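Local coordinates for hypothetical protein (Trypanosoma cruzi, PDB 1YZV) that is of unproven function but belongs to the isochorismatase superfamily, many of whose members are hydrolases, and is putatively named a ribonuclease, at residues Cys25-Glu30 and Ile64-Tyr69. Sequence-based numbering, arbitrary orientation.
Sequences CCDIQE and IVTEQY
Q29 lays its amide against the backbone of Q68 and takes over the pairing of two parallel strands where their main chains part. Its OE1 accepts from Q68 N at 2.7 Å, the donor standing 34° off the carbonyl plane, while NE2 gives an almost straight bond, 2.8 Å long, to Q68 O, which lies in the plane of Q29's own amide. A glutamine suits this place because one flat group offers both an acceptor and a donor, as a neighbouring strand would; its extended chain also brings CD to 3.8 Å from E67 CB. NE2 also bonds G74 O.

Farther back the pairing is regular: C25 N binds I64 O, and T66 N binds C25 O. C25 and V65, small side chains suited to their shared face, meet CB to CG2 at 4.2 Å; there C25 touches W116 of strand 110-118 and V65 touches V88 of strand 87-91. C26 and T66 point to the other face.

Past C26 the chain turns off, and D27 N keeps just a weak bond to T66 O, which also takes a water bridging to I28 N. With CG anti to its carbonyl carbon (chi1 -60°), D27 reaches back across T66, whose hydroxyl donates to OD1 at 2.7 Å from the syn side, 31° out of the carboxylate plane. OD2 lies 3.5 Å from Q68 CB and forms a salt bridge with K91, which also bonds Q68 OE1. The buried carboxylate, met by the T66 hydroxyl and K91 with C123 beside it, is consistent with the family's Asp-Lys-Cys triad, so D27 is probably its aspartate.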
loop_
_atom_site.group_PDB
_atom_site.type_symbol
_atom_site.label_atom_id
_atom_site.label_comp_id
_atom_site.label_asym_id
_atom_site.label_seq_id
_atom_site.Cartn_x
_atom_site.Cartn_y
_atom_site.Cartn_z
ATOM N N CYS A 25 1.141 -1.928 -25.897
ATOM C CA CYS A 25 2.209 -0.940 -25.914
ATOM C C CYS A 25 1.595 0.462 -26.138
ATOM O O CYS A 25 1.208 0.830 -27.237
ATOM C CB CYS A 25 3.162 -1.295 -27.048
ATOM S SG CYS A 25 4.576 -0.202 -27.265
ATOM N N CYS A 26 1.442 1.181 -25.052
ATOM C CA CYS A 26 0.707 2.439 -25.001
ATOM C C CYS A 26 1.586 3.641 -25.326
ATOM O O CYS A 26 2.362 4.081 -24.485
ATOM C CB CYS A 26 0.136 2.621 -23.600
ATOM S SG CYS A 26 -1.250 3.639 -23.469
ATOM N N ASP A 27 1.481 4.140 -26.552
ATOM C CA ASP A 27 1.914 5.521 -26.880
ATOM C C ASP A 27 3.384 5.865 -26.506
ATOM O O ASP A 27 3.681 6.959 -26.009
ATOM C CB ASP A 27 0.963 6.518 -26.185
ATOM C CG ASP A 27 -0.500 6.369 -26.606
ATOM O OD1 ASP A 27 -0.850 5.484 -27.446
ATOM O OD2 ASP A 27 -1.346 7.004 -25.902
ATOM N N ILE A 28 4.314 4.965 -26.823
ATOM C CA ILE A 28 5.725 5.214 -26.562
ATOM C C ILE A 28 6.293 5.909 -27.791
ATOM O O ILE A 28 6.939 5.283 -28.627
ATOM C CB ILE A 28 6.503 3.932 -26.235
ATOM C CG1 ILE A 28 5.839 3.246 -25.013
ATOM C CG2 ILE A 28 7.973 4.256 -25.932
ATOM C CD1 ILE A 28 6.525 1.998 -24.542
ATOM N N GLN A 29 5.998 7.198 -27.878
ATOM C CA GLN A 29 6.221 7.983 -29.089
ATOM C C GLN A 29 7.339 9.009 -28.937
ATOM O O GLN A 29 7.691 9.418 -27.821
ATOM C CB GLN A 29 4.914 8.701 -29.481
ATOM C CG GLN A 29 3.801 7.744 -29.838
ATOM C CD GLN A 29 2.426 8.409 -29.730
ATOM O OE1 GLN A 29 1.618 8.045 -28.870
ATOM N NE2 GLN A 29 2.149 9.364 -30.628
ATOM N N GLU A 30 7.831 9.477 -30.090
ATOM C CA GLU A 30 9.008 10.330 -30.161
ATOM C C GLU A 30 8.918 11.555 -29.273
ATOM O O GLU A 30 9.865 11.859 -28.562
ATOM C CB GLU A 30 9.351 10.729 -31.635
ATOM C CG GLU A 30 9.838 9.552 -32.551
ATOM C CD GLU A 30 11.219 8.922 -32.173
ATOM O OE1 GLU A 30 11.840 9.316 -31.155
ATOM O OE2 GLU A 30 11.661 7.965 -32.860
ATOM N N ILE A 64 -0.190 -5.209 -29.706
ATOM C CA ILE A 64 -0.999 -4.062 -30.045
ATOM C C ILE A 64 -0.337 -2.768 -29.607
ATOM O O ILE A 64 0.068 -2.614 -28.443
ATOM C CB ILE A 64 -2.415 -4.191 -29.378
ATOM C CG1 ILE A 64 -2.983 -5.541 -29.793
ATOM C CG2 ILE A 64 -3.283 -2.969 -29.702
ATOM C CD1 ILE A 64 -4.370 -5.746 -29.523
ATOM N N VAL A 65 -0.138 -1.880 -30.579
ATOM C CA VAL A 65 0.491 -0.579 -30.369
ATOM C C VAL A 65 -0.521 0.523 -30.689
ATOM O O VAL A 65 -1.221 0.484 -31.727
ATOM C CB VAL A 65 1.714 -0.402 -31.284
ATOM C CG1 VAL A 65 2.447 0.873 -30.951
ATOM C CG2 VAL A 65 2.646 -1.635 -31.187
ATOM N N THR A 66 -0.616 1.503 -29.798
ATOM C CA THR A 66 -1.350 2.720 -30.122
ATOM C C THR A 66 -0.408 3.918 -30.157
ATOM O O THR A 66 0.687 3.903 -29.593
ATOM C CB THR A 66 -2.484 2.999 -29.132
ATOM O OG1 THR A 66 -1.956 3.058 -27.788
ATOM C CG2 THR A 66 -3.543 1.928 -29.265
ATOM N N GLU A 67 -0.808 4.909 -30.938
ATOM C CA GLU A 67 -0.126 6.178 -30.999
ATOM C C GLU A 67 -1.160 7.242 -30.812
ATOM O O GLU A 67 -2.164 7.291 -31.550
ATOM C CB GLU A 67 0.578 6.303 -32.336
ATOM C CG GLU A 67 1.628 5.203 -32.569
ATOM C CD GLU A 67 2.317 5.236 -33.934
ATOM O OE1 GLU A 67 1.733 5.784 -34.879
ATOM O OE2 GLU A 67 3.407 4.592 -34.083
ATOM N N GLN A 68 -0.937 8.082 -29.819
ATOM C CA GLN A 68 -1.806 9.224 -29.541
ATOM C C GLN A 68 -1.474 10.360 -30.498
ATOM O O GLN A 68 -0.313 10.748 -30.620
ATOM C CB GLN A 68 -1.616 9.724 -28.120
ATOM C CG GLN A 68 -2.455 10.914 -27.739
ATOM C CD GLN A 68 -3.908 10.567 -27.461
ATOM O OE1 GLN A 68 -4.263 9.386 -27.325
ATOM N NE2 GLN A 68 -4.741 11.602 -27.281
ATOM N N TYR A 69 -2.440 10.725 -31.333
ATOM C CA TYR A 69 -2.278 11.861 -32.227
ATOM C C TYR A 69 -0.837 11.971 -32.811
ATOM O O TYR A 69 -0.116 12.982 -32.569
ATOM C CB TYR A 69 -2.649 13.146 -31.472
ATOM C CG TYR A 69 -2.625 14.365 -32.351
ATOM C CD1 TYR A 69 -3.347 14.383 -33.544
ATOM C CD2 TYR A 69 -1.974 15.512 -31.962
ATOM C CE1 TYR A 69 -3.266 15.449 -34.415
ATOM C CE2 TYR A 69 -1.934 16.624 -32.796
ATOM C CZ TYR A 69 -2.588 16.584 -34.021
ATOM O OH TYR A 69 -2.560 17.670 -34.863
HETATM O O HOH W 1 3.462 3.256 -29.162
#